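Local coordinates for protein SAM-dependent O-methyltransferase (Leptospira interrogans, PDB 2HNK) that probably transfers methyl groups from S-adenosylmethionine to hydroxyl groups of its substrates, and is seen with the spent cofactor S-adenosylhomocysteine bound in a Rossmann-like domain, at residues F115-S120 against P135-D140; S146-F151 against K169-G174. All blocks are in the same frame, centred on the assembly; numbering follows the deposited sequence.

Interaction 1 of 2, residues F115-S120 against P135-D140; sequences FLKLGS and PSWASD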
ATOM      1  N   PHE C 115      16.753  17.075   0.437  1.00 26.94           N
ATOM      2  CA  PHE C 115      16.903  18.320  -0.313  1.00 27.09           C
ATOM      3  C   PHE C 115      15.695  19.217  -0.054  1.00 27.51           C
ATOM      4  O   PHE C 115      14.553  18.761  -0.086  1.00 28.30           O
ATOM      5  CB  PHE C 115      16.987  18.028  -1.814  1.00 26.75           C
ATOM      6  CG  PHE C 115      18.183  17.205  -2.217  1.00 26.87           C
ATOM      7  CD1 PHE C 115      18.306  15.870  -1.820  1.00 25.95           C
ATOM      8  CD2 PHE C 115      19.177  17.757  -3.022  1.00 26.02           C
ATOM      9  CE1 PHE C 115      19.408  15.114  -2.194  1.00 25.72           C
ATOM     10  CE2 PHE C 115      20.280  17.000  -3.415  1.00 25.31           C
ATOM     11  CZ  PHE C 115      20.399  15.683  -3.001  1.00 25.45           C
ATOM     12  N   LEU C 116      15.932  20.494   0.189  1.00 27.74           N
ATOM     13  CA  LEU C 116      14.837  21.411   0.481  1.00 27.97           C
ATOM     14  C   LEU C 116      14.808  22.577  -0.501  1.00 28.37           C
ATOM     15  O   LEU C 116      15.841  23.175  -0.802  1.00 28.92           O
ATOM     16  CB  LEU C 116      14.937  21.920   1.924  1.00 27.84           C
ATOM     17  CG  LEU C 116      13.876  22.886   2.475  1.00 27.57           C
ATOM     18  CD1 LEU C 116      12.506  22.250   2.569  1.00 26.49           C
ATOM     19  CD2 LEU C 116      14.308  23.391   3.833  1.00 27.44           C
ATOM     20  N   LYS C 117      13.617  22.864  -1.012  1.00 28.71           N
ATOM     21  CA  LYS C 117      13.375  24.050  -1.798  1.00 28.53           C
ATOM     22  C   LYS C 117      12.148  24.778  -1.260  1.00 28.91           C
ATOM     23  O   LYS C 117      11.014  24.321  -1.425  1.00 28.41           O
ATOM     24  CB  LYS C 117      13.195  23.714  -3.281  1.00 28.79           C
ATOM     25  CG  LYS C 117      13.182  24.947  -4.205  1.00 28.06           C
ATOM     26  CD  LYS C 117      14.406  25.838  -3.986  1.00 27.77           C
ATOM     27  CE  LYS C 117      14.345  27.108  -4.831  1.00 28.47           C
ATOM     28  NZ  LYS C 117      13.252  28.007  -4.390  1.00 28.98           N
ATOM     29  N   LEU C 118      12.403  25.913  -0.612  1.00 29.17           N
ATOM     30  CA  LEU C 118      11.360  26.799  -0.122  1.00 29.62           C
ATOM     31  C   LEU C 118      10.828  27.642  -1.262  1.00 29.86           C
ATOM     32  O   LEU C 118      11.569  28.014  -2.173  1.00 30.05           O
ATOM     33  CB  LEU C 118      11.896  27.712   0.985  1.00 29.54           C
ATOM     34  CG  LEU C 118      12.376  27.050   2.283  1.00 30.29           C
ATOM     35  CD1 LEU C 118      13.185  28.049   3.102  1.00 30.75           C
ATOM     36  CD2 LEU C 118      11.212  26.460   3.118  1.00 29.83           C
ATOM     37  N   GLY C 119       9.539  27.949  -1.192  1.00 30.23           N
ATOM     38  CA  GLY C 119       8.860  28.707  -2.226  1.00 30.92           C
ATOM     39  C   GLY C 119       7.611  27.970  -2.650  1.00 31.49           C
ATOM     40  O   GLY C 119       7.279  26.931  -2.077  1.00 31.91           O
ATOM     41  N   SER C 120       6.931  28.518  -3.656  1.00 31.72           N
ATOM     42  CA  SER C 120       5.744  27.922  -4.262  1.00 31.96           C
ATOM     43  C   SER C 120       6.071  26.614  -4.986  1.00 31.87           C
ATOM     44  O   SER C 120       6.994  26.569  -5.806  1.00 32.00           O
ATOM     45  CB  SER C 120       5.111  28.932  -5.230  1.00 32.05           C
ATOM     46  OG  SER C 120       4.637  28.306  -6.418  1.00 34.17           O
ATOM     47  N   PRO C 135      19.452  22.624 -10.984  1.00 35.57           N
ATOM     48  CA  PRO C 135      19.616  23.762 -10.080  1.00 34.76           C
ATOM     49  C   PRO C 135      20.396  23.317  -8.848  1.00 33.98           C
ATOM     50  O   PRO C 135      20.417  22.125  -8.536  1.00 33.98           O
ATOM     51  CB  PRO C 135      18.182  24.149  -9.719  1.00 34.91           C
ATOM     52  CG  PRO C 135      17.350  22.939 -10.041  1.00 35.83           C
ATOM     53  CD  PRO C 135      18.039  22.247 -11.172  1.00 35.48           C
ATOM     54  N   SER C 136      21.040  24.261  -8.169  1.00 33.12           N
ATOM     55  CA  SER C 136      21.937  23.956  -7.058  1.00 32.42           C
ATOM     56  C   SER C 136      21.240  23.111  -5.997  1.00 32.24           C
ATOM     57  O   SER C 136      21.854  22.217  -5.399  1.00 31.93           O
ATOM     58  CB  SER C 136      22.434  25.252  -6.425  1.00 32.38           C
ATOM     59  OG  SER C 136      21.339  26.011  -5.940  1.00 32.20           O
ATOM     60  N   TRP C 137      19.955  23.406  -5.783  1.00 31.67           N
ATOM     61  CA  TRP C 137      19.143  22.718  -4.783  1.00 31.28           C
ATOM     62  C   TRP C 137      18.687  21.317  -5.215  1.00 31.45           C
ATOM     63  O   TRP C 137      18.221  20.538  -4.376  1.00 31.82           O
ATOM     64  CB  TRP C 137      17.959  23.588  -4.333  1.00 30.37           C
ATOM     65  CG  TRP C 137      17.211  24.229  -5.444  1.00 29.64           C
ATOM     66  CD1 TRP C 137      17.423  25.477  -5.957  1.00 28.46           C
ATOM     67  CD2 TRP C 137      16.114  23.665  -6.184  1.00 29.51           C
ATOM     68  NE1 TRP C 137      16.526  25.728  -6.972  1.00 28.87           N
ATOM     69  CE2 TRP C 137      15.712  24.635  -7.134  1.00 28.96           C
ATOM     70  CE3 TRP C 137      15.426  22.439  -6.132  1.00 29.37           C
ATOM     71  CZ2 TRP C 137      14.652  24.418  -8.030  1.00 28.79           C
ATOM     72  CZ3 TRP C 137      14.373  22.219  -7.032  1.00 28.66           C
ATOM     73  CH2 TRP C 137      14.000  23.206  -7.966  1.00 28.67           C
ATOM     74  N   ALA C 138      18.836  20.996  -6.503  1.00 31.34           N
ATOM     75  CA  ALA C 138      18.530  19.651  -7.006  1.00 31.53           C
ATOM     76  C   ALA C 138      19.759  18.934  -7.581  1.00 31.75           C
ATOM     77  O   ALA C 138      19.654  17.823  -8.115  1.00 31.58           O
ATOM     78  CB  ALA C 138      17.406  19.699  -8.033  1.00 31.64           C
ATOM     79  N   SER C 139      20.921  19.572  -7.466  1.00 32.05           N
ATOM     80  CA  SER C 139      22.168  18.974  -7.913  1.00 32.12           C
ATOM     81  C   SER C 139      22.402  17.655  -7.175  1.00 32.26           C
ATOM     82  O   SER C 139      22.351  17.602  -5.932  1.00 32.39           O
ATOM     83  CB  SER C 139      23.342  19.935  -7.698  1.00 32.11           C
ATOM     84  OG  SER C 139      24.573  19.305  -8.035  1.00 32.91           O
ATOM     85  N   ASP C 140      22.629  16.601  -7.960  1.00 32.19           N
ATOM     86  CA  ASP C 140      22.847  15.232  -7.473  1.00 32.24           C
ATOM     87  C   ASP C 140      21.566  14.567  -6.932  1.00 31.59           C
ATOM     88  O   ASP C 140      21.622  13.524  -6.263  1.00 31.22           O
ATOM     89  CB  ASP C 140      23.991  15.170  -6.446  1.00 32.62           C
ATOM     90  CG  ASP C 140      24.702  13.820  -6.434  1.00 34.96           C
ATOM     91  OD1 ASP C 140      24.322  12.922  -7.220  1.00 37.54           O
ATOM     92  OD2 ASP C 140      25.649  13.651  -5.639  1.00 37.85           O
TER
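The aliphatic chain of K117 lies over one face of the W137 indole, crossing it obliquely. K117 CD sits almost exactly on the normal of the five-membered ring, 3.4 Å from its centroid, a CH-pi contact. K117 CE continues over the nitrogen side, 3.4 Å from W137 NE1, while CG of the lysine lies above the six-membered ring and CB just outside its rim, by CE3. From the opposite face P135 CG closes in toward the ring's rim, so the indole is sandwiched between lysine and proline. F115, two residues back on the same strand, meets backbone instead: the edge of its ring faces two carbonyl oxygens, with CD2 3.2 Å from W137 O and CE2 3.3 Å from S139 O.

Torsions set up the sandwich. K117 CG is anti to the backbone N (chi1 -170°), and bends at chi2 and chi4 carry the chain across the indole and turn the ammonium away. K117 NZ donates to L118 O at 2.8 Å, nearly along the C=O axis. Farther out, T124 and L128 of helix 121-130 touch W137, and F141 meets the F115 ring. The contact thus ties the outermost strand 114-118 to the loop that follows that helix.

No hydrogen bond joins the two segments. With K117 NZ 5.1 Å from the centroid of the W137 five-membered ring, any cation-pi attraction is weak at most; the lysine works here chiefly through its methylenes, its charge directed to a backbone carbonyl.

Interaction 2 of 2, residues S146-F151 against K169-G174; sequences SSIDLF and KLLKPG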
ATOM      1  N   SER C 146      10.164  12.712 -16.479  1.00 28.72           N
ATOM      2  CA  SER C 146      10.433  11.289 -16.232  1.00 28.47           C
ATOM      3  C   SER C 146      11.661  11.026 -15.372  1.00 27.67           C
ATOM      4  O   SER C 146      12.462  10.151 -15.681  1.00 27.91           O
ATOM      5  CB  SER C 146      10.548  10.526 -17.557  1.00 28.68           C
ATOM      6  OG  SER C 146       9.262  10.328 -18.114  1.00 30.87           O
ATOM      7  N   SER C 147      11.811  11.778 -14.293  1.00 26.92           N
ATOM      8  CA  SER C 147      13.004  11.645 -13.456  1.00 26.27           C
ATOM      9  C   SER C 147      12.721  11.157 -12.025  1.00 26.06           C
ATOM     10  O   SER C 147      13.648  10.808 -11.295  1.00 26.06           O
ATOM     11  CB  SER C 147      13.760  12.979 -13.422  1.00 26.34           C
ATOM     12  OG  SER C 147      12.930  14.029 -12.956  1.00 24.51           O
ATOM     13  N   ILE C 148      11.444  11.129 -11.636  1.00 25.51           N
ATOM     14  CA  ILE C 148      11.061  10.860 -10.247  1.00 25.06           C
ATOM     15  C   ILE C 148      10.410   9.485 -10.061  1.00 24.94           C
ATOM     16  O   ILE C 148       9.605   9.047 -10.885  1.00 25.05           O
ATOM     17  CB  ILE C 148      10.143  11.994  -9.688  1.00 25.11           C
ATOM     18  CG1 ILE C 148      10.761  13.381  -9.967  1.00 24.89           C
ATOM     19  CG2 ILE C 148       9.859  11.803  -8.199  1.00 24.35           C
ATOM     20  CD1 ILE C 148      12.144  13.636  -9.317  1.00 24.27           C
ATOM     21  N   ASP C 149      10.763   8.815  -8.970  1.00 24.48           N
ATOM     22  CA  ASP C 149      10.200   7.499  -8.662  1.00 24.12           C
ATOM     23  C   ASP C 149       8.862   7.589  -7.948  1.00 23.73           C
ATOM     24  O   ASP C 149       7.929   6.836  -8.255  1.00 23.48           O
ATOM     25  CB  ASP C 149      11.172   6.704  -7.795  1.00 24.37           C
ATOM     26  CG  ASP C 149      12.475   6.424  -8.496  1.00 23.76           C
ATOM     27  OD1 ASP C 149      12.441   6.134  -9.700  1.00 25.16           O
ATOM     28  OD2 ASP C 149      13.524   6.479  -7.842  1.00 24.44           O
ATOM     29  N   LEU C 150       8.778   8.512  -6.994  1.00 23.05           N
ATOM     30  CA  LEU C 150       7.636   8.578  -6.103  1.00 22.79           C
ATOM     31  C   LEU C 150       7.340  10.010  -5.674  1.00 22.57           C
ATOM     32  O   LEU C 150       8.253  10.793  -5.400  1.00 22.38           O
ATOM     33  CB  LEU C 150       7.853   7.660  -4.889  1.00 22.39           C
ATOM     34  CG  LEU C 150       6.719   7.436  -3.884  1.00 22.59           C
ATOM     35  CD1 LEU C 150       6.821   6.051  -3.241  1.00 22.91           C
ATOM     36  CD2 LEU C 150       6.708   8.511  -2.805  1.00 23.27           C
ATOM     37  N   PHE C 151       6.052  10.333  -5.631  1.00 22.40           N
ATOM     38  CA  PHE C 151       5.581  11.616  -5.137  1.00 22.74           C
ATOM     39  C   PHE C 151       4.699  11.447  -3.920  1.00 22.66           C
ATOM     40  O   PHE C 151       3.890  10.524  -3.864  1.00 22.68           O
ATOM     41  CB  PHE C 151       4.755  12.324  -6.201  1.00 22.75           C
ATOM     42  CG  PHE C 151       5.530  13.275  -7.038  1.00 22.77           C
ATOM     43  CD1 PHE C 151       6.140  12.851  -8.212  1.00 23.22           C
ATOM     44  CD2 PHE C 151       5.634  14.611  -6.670  1.00 23.00           C
ATOM     45  CE1 PHE C 151       6.851  13.752  -9.009  1.00 23.56           C
ATOM     46  CE2 PHE C 151       6.332  15.520  -7.463  1.00 22.70           C
ATOM     47  CZ  PHE C 151       6.947  15.089  -8.626  1.00 22.53           C
ATOM     48  N   LYS C 169       4.209  14.387 -15.265  1.00 29.37           N
ATOM     49  CA  LYS C 169       5.311  14.702 -16.162  1.00 29.34           C
ATOM     50  C   LYS C 169       6.664  14.384 -15.508  1.00 28.63           C
ATOM     51  O   LYS C 169       7.572  13.850 -16.161  1.00 28.24           O
ATOM     52  CB  LYS C 169       5.221  16.173 -16.602  1.00 29.71           C
ATOM     53  CG  LYS C 169       6.323  16.617 -17.575  1.00 33.18           C
ATOM     54  CD  LYS C 169       5.734  17.217 -18.856  1.00 36.35           C
ATOM     55  CE  LYS C 169       5.186  16.132 -19.782  1.00 38.30           C
ATOM     56  NZ  LYS C 169       4.197  16.665 -20.779  1.00 40.88           N
ATOM     57  N   LEU C 170       6.791  14.685 -14.217  1.00 27.72           N
ATOM     58  CA  LEU C 170       8.034  14.397 -13.498  1.00 27.03           C
ATOM     59  C   LEU C 170       8.220  12.915 -13.184  1.00 26.44           C
ATOM     60  O   LEU C 170       9.349  12.443 -13.092  1.00 26.24           O
ATOM     61  CB  LEU C 170       8.144  15.235 -12.220  1.00 27.05           C
ATOM     62  CG  LEU C 170       8.561  16.697 -12.423  1.00 27.42           C
ATOM     63  CD1 LEU C 170       8.171  17.540 -11.226  1.00 26.48           C
ATOM     64  CD2 LEU C 170      10.066  16.827 -12.723  1.00 26.91           C
ATOM     65  N   LEU C 171       7.117  12.187 -13.021  1.00 25.99           N
ATOM     66  CA  LEU C 171       7.180  10.759 -12.705  1.00 25.71           C
ATOM     67  C   LEU C 171       7.649   9.919 -13.886  1.00 25.82           C
ATOM     68  O   LEU C 171       7.200  10.127 -15.011  1.00 25.65           O
ATOM     69  CB  LEU C 171       5.818  10.225 -12.242  1.00 25.09           C
ATOM     70  CG  LEU C 171       5.340  10.363 -10.801  1.00 24.84           C
ATOM     71  CD1 LEU C 171       3.934   9.773 -10.691  1.00 23.88           C
ATOM     72  CD2 LEU C 171       6.284   9.676  -9.807  1.00 23.95           C
ATOM     73  N   LYS C 172       8.533   8.962 -13.608  1.00 25.89           N
ATOM     74  CA  LYS C 172       8.888   7.919 -14.567  1.00 26.44           C
ATOM     75  C   LYS C 172       7.682   7.013 -14.805  1.00 26.31           C
ATOM     76  O   LYS C 172       6.834   6.867 -13.916  1.00 26.56           O
ATOM     77  CB  LYS C 172      10.036   7.065 -14.027  1.00 26.74           C
ATOM     78  CG  LYS C 172      11.326   7.814 -13.695  1.00 27.72           C
ATOM     79  CD  LYS C 172      12.360   6.810 -13.220  1.00 29.80           C
ATOM     80  CE  LYS C 172      13.498   7.474 -12.500  1.00 30.77           C
ATOM     81  NZ  LYS C 172      14.327   6.408 -11.892  1.00 32.54           N
ATOM     82  N   PRO C 173       7.587   6.395 -16.002  1.00 26.22           N
ATOM     83  CA  PRO C 173       6.562   5.366 -16.176  1.00 25.90           C
ATOM     84  C   PRO C 173       6.710   4.301 -15.092  1.00 25.30           C
ATOM     85  O   PRO C 173       7.830   3.958 -14.717  1.00 25.18           O
ATOM     86  CB  PRO C 173       6.882   4.794 -17.564  1.00 26.31           C
ATOM     87  CG  PRO C 173       7.496   5.967 -18.298  1.00 26.00           C
ATOM     88  CD  PRO C 173       8.364   6.603 -17.242  1.00 26.52           C
ATOM     89  N   GLY C 174       5.593   3.825 -14.555  1.00 24.61           N
ATOM     90  CA  GLY C 174       5.639   2.900 -13.425  1.00 24.16           C
ATOM     91  C   GLY C 174       5.802   3.566 -12.065  1.00 23.61           C
ATOM     92  O   GLY C 174       5.680   2.903 -11.035  1.00 23.77           O
TER
HETATM   93  O   HOH W   1       7.285  12.264 -18.087  1.00 36.38           O
HETATM   94  O   HOH W   2      15.674   6.961  -9.539  1.00 28.42           O
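In this Rossmann-like methyltransferase fold, the end of helix 160-170 and the short strand 171-172 dock on the start of strand 148-153, with I148 and L171 paired as a parallel beta bridge.

Backbone hydrogen bonds carry the join. S146 N reaches K169 O almost straight (N-H...O 173°). L170 O is gripped twice: I148 N approaches in the carbonyl plane at 2.9 Å, whereas S147 N, at 2.8 Å, comes from above that plane along a more bent path. In return K172 N donates to I148 O at 2.9 Å. The helix's last two carbonyls thus take N-H groups from loop residues S146 and S147 and from I148 at the strand; a water also donates to K169 O.

The apolar part lies on the side of F151, whose ring turns its edge to the leucines: L171 CD2 lies in the ring plane, 3.6 Å from F151 CD1, and L170 CB is 3.8 Å from F151 CE1. I148 runs alongside L170, and L125 of helix 121-130 touches both F151 and L170.

Charge and water make up the rest. K172, extended beyond CG, runs past the carbonyls of S146 and S147 to D149. Backbone N atoms of K62 and R63 bond D149 OD2, which probably favours the ionised carboxylate; a water also bridges OD2 to K172 NZ. In the salt bridge K172 NZ donates to the syn lone pair of D149 OD1, 2.9 Å away.

Overall arrangement
The two interactions follow one another along the chain, interaction 1 closing before interaction 2 opens, with centres about 17 Å apart and nearest atoms about 8 Å apart. Both reach the same mixed sheet: 115-120 lies on its outermost strand 114-118, while 146-151 belongs to strand 148-153, three places further in, beyond 87-92 and 63-67. Helix 121-130 links them, touching W137 in one and F151 and L170 in the other. Interaction 1 is a surface contact at the sheet's edge; interaction 2 is partly buried. G119, just past the edge strand and not itself part of the contact, touches the bound S-adenosylhomocysteine; the side chain of K117 is about 9 Å from that ligand and that of F151 about 11 Å.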